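Local coordinates for SLT domain-containing protein (Bdellovibrio bacteriovorus HD100, PDB 6TAB) that probably cleaves peptidoglycan as a lysozyme of altered substrate specificity that eases the predator's exit from its prey cell, at residues V76-L79 with W80-K83. Residues are numbered along the deposited sequence; the frame is centred on the assembly and turned at random.
Sequences VIPL and WEDK
Pro78 O accepts a hydrogen bond from Glu81 N (3.2 Å), and one residue on, Leu79 O takes Asp82 N at 3.3 Å; Lys83 N then bonds to Trp80 O within 80-83. Each of these bonds joins residue i to i+3, so the extended run of 76-78 curls at Leu79 into a series of overlapping type I-like beta turns. This bend, in the loop that leads into helix 87-101, also sits on helix 125-144, where Leu79 N bonds to Ser137 OG and the Leu79 side chain packs on Phe134.

Pro78 lies against the indole of Trp80. Pro78 CB stands over one face, 3.8 Å from the centroid of the five-membered ring, in a CH-pi contact. Trp80 CG sits between its backbone N and carbonyl carbon (chi1 52°), which swings the indole back over the proline that precedes it by two residues.

Glu81 reaches back along the incoming chain, extended beyond CG (chi2 -164°), and crosses Ile77 at about a right angle. Ile77 CG2 touches Glu81 OE1 at 3.4 Å, while Glu81 OE2 passes 3.8 Å from Pro78 CD.

Ser91 OG hydrogen-bonds with both Trp80 NE1 and Glu81 OE2, tying two neighbouring side chains of the bend to one point on helix 87-101, and Trp90 meets the indole edge-to-face. Salt bridges from Lys88 to Glu81 OE1 and from Arg74 to OE2 should favour the ionised form of Glu81, whose charge links the incoming N-terminal segment, through Arg74, to helix 87-101, through Lys88.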
loop_
_atom_site.group_PDB
_atom_site.type_symbol
_atom_site.label_atom_id
_atom_site.label_comp_id
_atom_site.label_asym_id
_atom_site.label_seq_id
_atom_site.Cartn_x
_atom_site.Cartn_y
_atom_site.Cartn_z
ATOM N N VAL A 76 -6.806 15.292 4.569
ATOM C CA VAL A 76 -6.658 13.912 5.114
ATOM C C VAL A 76 -5.196 13.716 5.545
ATOM O O VAL A 76 -4.270 14.025 4.776
ATOM C CB VAL A 76 -7.087 12.869 4.059
ATOM C CG1 VAL A 76 -6.744 11.448 4.514
ATOM C CG2 VAL A 76 -8.586 13.010 3.738
ATOM N N ILE A 77 -5.004 13.229 6.795
ATOM C CA ILE A 77 -3.679 13.001 7.430
ATOM C C ILE A 77 -3.447 11.512 7.665
ATOM O O ILE A 77 -4.313 10.827 8.245
ATOM C CB ILE A 77 -3.614 13.688 8.810
ATOM C CG1 ILE A 77 -4.145 15.107 8.767
ATOM C CG2 ILE A 77 -2.219 13.562 9.402
ATOM C CD1 ILE A 77 -3.354 15.982 7.922
ATOM N N PRO A 78 -2.298 10.938 7.251
ATOM C CA PRO A 78 -2.083 9.501 7.417
ATOM C C PRO A 78 -1.974 9.077 8.894
ATOM O O PRO A 78 -1.506 9.853 9.774
ATOM C CB PRO A 78 -0.741 9.234 6.681
ATOM C CG PRO A 78 -0.584 10.402 5.720
ATOM C CD PRO A 78 -1.193 11.565 6.496
ATOM N N LEU A 79 -2.335 7.805 9.152
ATOM C CA LEU A 79 -2.399 7.246 10.526
ATOM C C LEU A 79 -1.026 7.151 11.203
ATOM O O LEU A 79 -0.980 7.109 12.461
ATOM C CB LEU A 79 -3.071 5.867 10.460
ATOM C CG LEU A 79 -4.527 5.849 9.991
ATOM C CD1 LEU A 79 -4.999 4.424 9.723
ATOM C CD2 LEU A 79 -5.438 6.508 11.005
ATOM N N TRP A 80 0.081 7.054 10.450
ATOM C CA TRP A 80 1.422 6.981 11.073
ATOM C C TRP A 80 1.822 8.283 11.789
ATOM O O TRP A 80 2.721 8.240 12.667
ATOM C CB TRP A 80 2.492 6.490 10.081
ATOM C CG TRP A 80 2.566 7.214 8.762
ATOM C CD1 TRP A 80 2.758 8.553 8.566
ATOM C CD2 TRP A 80 2.518 6.630 7.443
ATOM N NE1 TRP A 80 2.798 8.842 7.227
ATOM C CE2 TRP A 80 2.612 7.685 6.510
ATOM C CE3 TRP A 80 2.317 5.325 6.982
ATOM C CZ2 TRP A 80 2.562 7.453 5.122
ATOM C CZ3 TRP A 80 2.309 5.090 5.622
ATOM C CH2 TRP A 80 2.396 6.142 4.705
ATOM N N GLU A 81 1.184 9.423 11.475
ATOM C CA GLU A 81 1.539 10.664 12.168
ATOM C C GLU A 81 1.086 10.646 13.644
ATOM O O GLU A 81 1.612 11.409 14.444
ATOM C CB GLU A 81 1.008 11.911 11.438
ATOM C CG GLU A 81 1.554 12.068 10.026
ATOM C CD GLU A 81 1.416 13.407 9.326
ATOM O OE1 GLU A 81 0.995 14.407 9.985
ATOM O OE2 GLU A 81 1.732 13.441 8.089
ATOM N N ASP A 82 0.136 9.775 14.009
ATOM C CA ASP A 82 -0.371 9.610 15.385
ATOM C C ASP A 82 0.508 8.629 16.231
ATOM O O ASP A 82 0.332 8.496 17.445
ATOM C CB ASP A 82 -1.817 9.076 15.365
ATOM C CG ASP A 82 -2.759 9.594 14.265
ATOM O OD1 ASP A 82 -2.489 10.657 13.711
ATOM O OD2 ASP A 82 -3.794 8.952 14.000
ATOM N N LYS A 83 1.288 7.765 15.563
ATOM C CA LYS A 83 1.853 6.515 16.158
ATOM C C LYS A 83 3.395 6.548 16.251
ATOM O O LYS A 83 3.979 5.792 17.057
ATOM C CB LYS A 83 1.397 5.259 15.397
ATOM C CG LYS A 83 -0.119 5.070 15.294
ATOM C CD LYS A 83 -0.775 4.757 16.632
ATOM C CE LYS A 83 -2.192 4.219 16.520
ATOM N NZ LYS A 83 -2.236 2.742 16.327
#